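Local coordinates for protein transcriptional regulator, AsnC family (Agrobacterium tumefaciens str. C58, PDB 3I4P) that probably regulates transcription by binding specific DNA sequences through a winged helix-turn-helix domain, in the manner of the Lrp/AsnC family, at residues 93-98 against 104-109; 19-24 against 29-34; 40-43 against 49-52. All coordinates share one frame; numbering follows the deposited sequence.

In the fold
Along the chain interaction 2 comes first, then interaction 3, then interaction 1. Interactions 2 and 3 share helix 31-43: residues 29-34 enter it, packed against helix 20-27, while residues 40-43 close it and face strand 47-54. Their centres lie 16 Å apart, and their nearest atoms about 6 Å apart. Interaction 1 belongs to the other family domain, the Lrp/AsnC ligand-binding part, with its centre 38 Å from that of interaction 2 and 24 Å from that of interaction 3. Interactions 1 and 3 both touch the second subunit through antiparallel strand pairing, so pairing with that subunit involves both the ligand-binding domain and strand 47-54, which follows the helix-turn-helix.

Interaction 1: residues 93-98 against 104-109; sequences VEFYRM and YLLRVV
Glu94 and Arg107 pair across the two antiparallel strands of a beta hairpin, whose axes approach to 4.7 Å. Backbone bonds set the register. Arg107 N donates to Glu94 O, and Tyr96 and Leu105 exchange reciprocal bonds, Tyr96 N to Leu105 O (2.8 Å) and Leu105 N to Tyr96 O (2.9 Å). Val93 N also reaches Arg107 O at 2.9 Å while Glu94 N gives the same oxygen only a weak bond; two residues thus face one, a classic beta bulge.

The charged side chains form a salt bridge, Arg107 NE to Glu94 OE2 at 3.1 Å. Arg107 offers NE-H within the guanidinium plane, but the carboxylate oxygen is met from above its own plane, the two planes being 76° apart. One water accepts from Arg107 NH1 and donates to Glu94 OE2, and Val93 CG2 lies over one guanidinium face, 3.6 Å from Arg107 CZ.

Apolar contact gathers beside Phe95, Arg97, Tyr104 and Leu106. With CG anti to its backbone nitrogen (chi1 -179°), the Phe95 ring runs beside Leu106, and Phe95 CE1 comes 3.5 Å from Tyr104 CD1, the rings oblique at 37°. Helix 76-88 covers this layer through Leu79, Phe82 and Val86. At the hairpin's loop end Met98 CG touches Leu105 CB at 3.7 Å.

Strand 92-98 pairs with a strand of the second subunit, extending the sheet of the Lrp/AsnC ligand-binding domain across the interface; Arg97 forms salt bridges to Asp117 of the third subunit and Glu139 of the second. Buried and bridged by water, the Glu94-Arg107 pair probably offsets its charges locally, while the water and the in-plane NE-H limit rotation of the guanidinium.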
# COMPACT_ATOMS: atom_id res chain seq x y z
N VAL A 93 -5.38 -5.95 -25.85
CA VAL A 93 -4.57 -5.53 -26.97
C VAL A 93 -3.08 -5.61 -26.62
O VAL A 93 -2.20 -5.67 -27.52
CB VAL A 93 -5.02 -4.17 -27.54
CG1 VAL A 93 -6.39 -4.34 -28.27
CG2 VAL A 93 -5.03 -3.12 -26.50
N GLU A 94 -2.78 -5.65 -25.32
CA GLU A 94 -1.41 -5.78 -24.85
C GLU A 94 -1.45 -6.58 -23.59
O GLU A 94 -2.37 -6.44 -22.81
CB GLU A 94 -0.74 -4.41 -24.60
CG GLU A 94 -0.61 -3.57 -25.81
CD GLU A 94 -0.03 -2.15 -25.54
OE1 GLU A 94 0.82 -2.00 -24.65
OE2 GLU A 94 -0.45 -1.22 -26.28
N PHE A 95 -0.42 -7.38 -23.39
CA PHE A 95 -0.42 -8.37 -22.30
C PHE A 95 1.02 -8.66 -21.94
O PHE A 95 1.81 -9.13 -22.80
CB PHE A 95 -1.14 -9.63 -22.81
CG PHE A 95 -1.24 -10.76 -21.83
CD1 PHE A 95 -1.18 -10.58 -20.46
CD2 PHE A 95 -1.51 -12.03 -22.31
CE1 PHE A 95 -1.35 -11.67 -19.58
CE2 PHE A 95 -1.65 -13.12 -21.43
CZ PHE A 95 -1.59 -12.93 -20.07
N TYR A 96 1.37 -8.37 -20.68
CA TYR A 96 2.73 -8.50 -20.21
C TYR A 96 2.80 -9.27 -18.94
O TYR A 96 1.98 -9.09 -18.02
CB TYR A 96 3.38 -7.12 -19.91
CG TYR A 96 3.48 -6.25 -21.11
CD1 TYR A 96 4.62 -6.25 -21.90
CD2 TYR A 96 2.42 -5.45 -21.48
CE1 TYR A 96 4.68 -5.46 -23.01
CE2 TYR A 96 2.47 -4.69 -22.61
CZ TYR A 96 3.59 -4.69 -23.36
OH TYR A 96 3.60 -3.90 -24.49
N ARG A 97 3.83 -10.10 -18.87
CA ARG A 97 4.22 -10.74 -17.65
C ARG A 97 5.17 -9.75 -16.99
O ARG A 97 6.15 -9.35 -17.60
CB ARG A 97 4.89 -12.09 -17.92
CG ARG A 97 5.35 -12.77 -16.67
CD ARG A 97 5.57 -14.29 -16.88
NE ARG A 97 6.58 -14.50 -17.91
CZ ARG A 97 7.89 -14.47 -17.72
NH1 ARG A 97 8.39 -14.25 -16.50
NH2 ARG A 97 8.71 -14.66 -18.74
N MSE A 98 4.82 -9.31 -15.78
CA MSE A 98 5.55 -8.26 -15.12
C MSE A 98 6.41 -8.81 -13.99
O MSE A 98 6.24 -9.96 -13.53
CB MSE A 98 4.60 -7.24 -14.51
CG MSE A 98 3.67 -6.53 -15.49
SE MSE A 98 4.57 -5.37 -16.71
CE MSE A 98 5.38 -4.04 -15.65
N TYR A 104 0.86 -9.83 -13.85
CA TYR A 104 0.55 -9.52 -15.23
C TYR A 104 -0.11 -8.15 -15.37
O TYR A 104 -0.82 -7.70 -14.47
CB TYR A 104 -0.34 -10.60 -15.85
CG TYR A 104 0.29 -12.01 -15.90
CD1 TYR A 104 0.88 -12.50 -17.07
CD2 TYR A 104 0.28 -12.84 -14.79
CE1 TYR A 104 1.43 -13.77 -17.13
CE2 TYR A 104 0.83 -14.12 -14.84
CZ TYR A 104 1.40 -14.58 -16.02
OH TYR A 104 1.96 -15.85 -16.08
N LEU A 105 0.18 -7.49 -16.48
CA LEU A 105 -0.47 -6.24 -16.83
C LEU A 105 -1.11 -6.38 -18.22
O LEU A 105 -0.42 -6.73 -19.20
CB LEU A 105 0.49 -5.05 -16.75
CG LEU A 105 -0.11 -3.64 -16.98
CD1 LEU A 105 -1.19 -3.28 -15.93
CD2 LEU A 105 1.00 -2.55 -17.02
N LEU A 106 -2.41 -6.12 -18.28
CA LEU A 106 -3.15 -6.09 -19.56
C LEU A 106 -3.59 -4.66 -19.87
O LEU A 106 -3.92 -3.90 -18.96
CB LEU A 106 -4.41 -6.96 -19.54
CG LEU A 106 -4.44 -8.47 -19.29
CD1 LEU A 106 -3.62 -8.92 -18.09
CD2 LEU A 106 -5.95 -8.89 -19.11
N ARG A 107 -3.57 -4.33 -21.15
CA ARG A 107 -4.30 -3.17 -21.68
C ARG A 107 -5.50 -3.65 -22.47
O ARG A 107 -5.35 -4.45 -23.41
CB ARG A 107 -3.45 -2.31 -22.60
CG ARG A 107 -4.14 -1.03 -22.94
CD ARG A 107 -3.21 0.03 -23.55
NE ARG A 107 -3.01 -0.17 -24.98
CZ ARG A 107 -3.79 0.24 -25.98
NH1 ARG A 107 -3.44 -0.04 -27.23
NH2 ARG A 107 -4.92 0.90 -25.78
N VAL A 108 -6.66 -3.14 -22.08
CA VAL A 108 -7.96 -3.58 -22.61
C VAL A 108 -8.64 -2.36 -23.20
O VAL A 108 -8.57 -1.28 -22.62
CB VAL A 108 -8.85 -4.24 -21.47
CG1 VAL A 108 -10.33 -4.45 -21.92
CG2 VAL A 108 -8.20 -5.55 -20.96
N VAL A 109 -9.27 -2.53 -24.36
CA VAL A 109 -10.06 -1.45 -24.98
C VAL A 109 -11.54 -1.90 -25.17
O VAL A 109 -11.84 -3.04 -25.58
CB VAL A 109 -9.40 -0.92 -26.30
CG1 VAL A 109 -7.96 -0.33 -26.00
CG2 VAL A 109 -9.31 -2.01 -27.32
O HOH W 1 -1.79 -1.67 -28.91

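Interaction 2: residues 19-24 against 29-34; sequences AVADLA and LSTTPC
Thr31 holds CG2 anti to its backbone nitrogen and OG1 beside that nitrogen (chi1 -61°), which brings both branches to helix 20-27. Val20, at chi1 72°, places CG1 between its own nitrogen and carbonyl carbon, where it meets Thr31 CG2 at 3.7 Å, the two side chains crossing at a slant. Thr31 OG1 rests 3.5 Å from Ala21 CB, a van der Waals approach to a methyl group. The sulfur of Cys34 lies alongside the backbone of Ala24, with Cys34 SG 3.8 Å from Ala24 CA.

Ala24 is the central small residue, with more surface covered by the facing segment than any other here. Its CB points at the second helix, lying 3.7 Å from Cys34 CB and 3.6 Å from Ser30 O. One backbone bond spans the turn: Leu29 N donates to Ala24 O at 2.9 Å, nearly straight at 168°.

Helices 20-27 and 31-43, with the short turn between them, form the helix-turn-helix of the winged DNA-binding domain; by family analogy the second is the probable recognition helix. Leu23 and Cys34 also pack on helix 3-12, completing a three-helix core. The contact is thus largely apolar, with the Leu29 N to Ala24 O bond fixing the turn and the Ala24 methyl packed against Cys34 CB where the two helices meet.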
# COMPACT_ATOMS: atom_id res chain seq x y z
N ALA A 19 4.91 4.97 -52.64
CA ALA A 19 5.50 4.16 -53.69
C ALA A 19 7.00 4.06 -53.37
O ALA A 19 7.60 5.00 -52.82
CB ALA A 19 5.24 4.79 -55.07
N VAL A 20 7.59 2.90 -53.65
CA VAL A 20 9.00 2.65 -53.28
C VAL A 20 9.95 3.68 -53.94
O VAL A 20 10.94 4.06 -53.34
CB VAL A 20 9.45 1.20 -53.63
CG1 VAL A 20 9.61 1.01 -55.17
CG2 VAL A 20 10.76 0.84 -52.89
N ALA A 21 9.61 4.14 -55.15
CA ALA A 21 10.37 5.20 -55.83
C ALA A 21 10.35 6.56 -55.10
O ALA A 21 11.32 7.30 -55.17
CB ALA A 21 9.90 5.35 -57.30
N ASP A 22 9.25 6.90 -54.44
CA ASP A 22 9.17 8.16 -53.67
C ASP A 22 9.88 8.04 -52.34
O ASP A 22 10.50 9.01 -51.92
CB ASP A 22 7.73 8.63 -53.43
CG ASP A 22 7.03 9.07 -54.72
OD1 ASP A 22 7.67 9.67 -55.63
OD2 ASP A 22 5.81 8.83 -54.82
N LEU A 23 9.82 6.87 -51.70
CA LEU A 23 10.60 6.64 -50.47
C LEU A 23 12.11 6.75 -50.76
O LEU A 23 12.82 7.43 -50.02
CB LEU A 23 10.31 5.26 -49.85
CG LEU A 23 10.49 5.14 -48.33
CD1 LEU A 23 9.94 3.82 -47.81
CD2 LEU A 23 11.92 5.29 -47.91
N ALA A 24 12.56 6.09 -51.84
CA ALA A 24 13.95 6.18 -52.33
C ALA A 24 14.43 7.63 -52.37
O ALA A 24 15.39 7.97 -51.70
CB ALA A 24 14.10 5.51 -53.70
N LEU A 29 18.29 7.78 -52.15
CA LEU A 29 18.64 6.52 -52.82
C LEU A 29 17.95 6.38 -54.18
O LEU A 29 16.85 6.93 -54.41
CB LEU A 29 18.22 5.36 -51.93
CG LEU A 29 19.19 4.35 -51.32
CD1 LEU A 29 20.60 4.89 -51.05
CD2 LEU A 29 18.57 3.74 -50.06
N SER A 30 18.59 5.66 -55.10
CA SER A 30 17.90 5.18 -56.30
C SER A 30 16.89 4.09 -55.89
O SER A 30 16.96 3.52 -54.78
CB SER A 30 18.88 4.71 -57.41
OG SER A 30 19.60 3.55 -57.08
N THR A 31 15.94 3.82 -56.77
CA THR A 31 14.79 2.98 -56.43
C THR A 31 15.17 1.52 -56.13
O THR A 31 14.77 0.98 -55.13
CB THR A 31 13.72 3.09 -57.54
OG1 THR A 31 13.30 4.46 -57.62
CG2 THR A 31 12.51 2.16 -57.23
N THR A 32 15.95 0.88 -57.01
CA THR A 32 16.25 -0.54 -56.84
C THR A 32 16.97 -0.83 -55.52
O THR A 32 16.52 -1.70 -54.79
CB THR A 32 17.02 -1.11 -58.04
OG1 THR A 32 16.22 -0.92 -59.21
CG2 THR A 32 17.32 -2.62 -57.86
N PRO A 33 18.08 -0.12 -55.22
CA PRO A 33 18.77 -0.33 -53.93
C PRO A 33 17.87 -0.09 -52.72
O PRO A 33 18.03 -0.75 -51.69
CB PRO A 33 19.91 0.70 -53.96
CG PRO A 33 20.12 1.01 -55.36
CD PRO A 33 18.85 0.78 -56.11
N CYS A 34 16.93 0.84 -52.83
CA CYS A 34 15.97 1.07 -51.77
C CYS A 34 15.04 -0.14 -51.62
O CYS A 34 14.87 -0.68 -50.53
CB CYS A 34 15.16 2.33 -52.02
SG CYS A 34 14.13 2.75 -50.60

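Interaction 3: residues 40-43 against 49-52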
# COMPACT_ATOMS: atom_id res chain seq x y z
N LYS A 40 15.20 -7.18 -47.90
CA LYS A 40 16.13 -7.83 -46.94
C LYS A 40 15.56 -7.72 -45.51
O LYS A 40 15.58 -8.68 -44.75
CB LYS A 40 17.52 -7.15 -47.00
CG LYS A 40 18.76 -8.10 -46.98
CD LYS A 40 19.29 -8.46 -45.58
CE LYS A 40 20.70 -9.10 -45.61
N MSE A 41 15.04 -6.54 -45.17
CA MSE A 41 14.51 -6.27 -43.84
C MSE A 41 13.22 -7.02 -43.56
O MSE A 41 12.98 -7.42 -42.42
CB MSE A 41 14.36 -4.76 -43.60
CG MSE A 41 15.72 -4.12 -43.30
SE MSE A 41 15.68 -2.31 -42.72
CE MSE A 41 15.14 -1.44 -44.34
N GLU A 42 12.41 -7.22 -44.61
CA GLU A 42 11.21 -8.07 -44.52
C GLU A 42 11.59 -9.55 -44.33
O GLU A 42 11.06 -10.21 -43.40
CB GLU A 42 10.37 -7.93 -45.79
CG GLU A 42 9.79 -6.55 -46.01
CD GLU A 42 9.07 -6.39 -47.34
OE1 GLU A 42 9.12 -7.30 -48.23
OE2 GLU A 42 8.45 -5.31 -47.48
N GLU A 43 12.47 -10.07 -45.20
CA GLU A 43 13.00 -11.44 -45.12
C GLU A 43 13.62 -11.76 -43.75
O GLU A 43 13.35 -12.80 -43.17
CB GLU A 43 14.04 -11.70 -46.21
CG GLU A 43 13.44 -11.94 -47.59
CD GLU A 43 14.46 -11.85 -48.73
OE1 GLU A 43 15.67 -11.63 -48.45
OE2 GLU A 43 14.03 -11.99 -49.91
N ARG A 49 5.48 -6.80 -40.23
CA ARG A 49 4.25 -6.65 -41.00
C ARG A 49 3.95 -5.18 -41.25
O ARG A 49 4.55 -4.29 -40.66
CB ARG A 49 3.05 -7.29 -40.27
CG ARG A 49 2.57 -6.56 -38.99
CD ARG A 49 1.35 -7.20 -38.47
NE ARG A 49 1.68 -8.52 -37.96
CZ ARG A 49 0.81 -9.49 -37.72
NH1 ARG A 49 -0.50 -9.32 -37.97
NH2 ARG A 49 1.26 -10.65 -37.27
N ARG A 50 3.02 -4.95 -42.15
CA ARG A 50 2.44 -3.64 -42.43
C ARG A 50 0.93 -3.72 -42.20
O ARG A 50 0.29 -4.69 -42.64
CB ARG A 50 2.72 -3.21 -43.85
CG ARG A 50 4.18 -2.91 -44.15
CD ARG A 50 4.30 -2.64 -45.65
NE ARG A 50 5.57 -2.10 -46.14
CZ ARG A 50 6.70 -2.80 -46.25
NH1 ARG A 50 6.76 -4.07 -45.82
NH2 ARG A 50 7.79 -2.23 -46.76
N VAL A 51 0.37 -2.73 -41.49
CA VAL A 51 -1.01 -2.78 -41.04
C VAL A 51 -1.72 -1.41 -41.16
O VAL A 51 -1.09 -0.37 -41.15
CB VAL A 51 -1.12 -3.24 -39.54
CG1 VAL A 51 -0.57 -4.65 -39.33
CG2 VAL A 51 -0.43 -2.24 -38.61
N ALA A 52 -3.04 -1.44 -41.28
CA ALA A 52 -3.86 -0.26 -41.08
C ALA A 52 -4.07 -0.09 -39.57
O ALA A 52 -4.29 -1.07 -38.80
CB ALA A 52 -5.21 -0.39 -41.81
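Glu42 and Arg50 carry the whole contact, each giving a little under 40 Å² to it, and they meet only through the ends of their side chains. The carboxylate oxygen Glu42 OE2 lies 2.7 Å from Arg50 NH1, forming a salt bridge. Its hydrogen-bond component is weak, since the N-H...O angle is only 130°. The same oxygen is 3.2 Å from Arg50 NH2 and 3.3 Å from Arg50 CZ, so it sits obliquely to the guanidinium, whose plane stands at 90° to that of the carboxylate. This crossed geometry differs from a paired, two-oxygen grip, because one oxygen does the touching.

Both side chains are stretched to bridge the gap. Glu42 is extended beyond CG (chi2 174°), and Arg50 runs straight from CG to NE, while the nearest alpha carbons, Glu42 CA and Arg49 CA, remain 7.9 Å apart. The pair therefore joins the last turn of helix 31-43, in the helix-turn-helix domain, to strand 47-54, which follows it closely in the chain and leads toward the ligand-binding domain. On that strand, residues 49-52 pair antiparallel with a strand of the second subunit.

Around the bridge, Arg50 also packs on Leu12 of helix 3-12 and on Thr17 of the second subunit. Glu42 leans on Ile47 of its own chain. Glu42 is solvent-exposed, where water would be expected to weaken the attraction between the two charges.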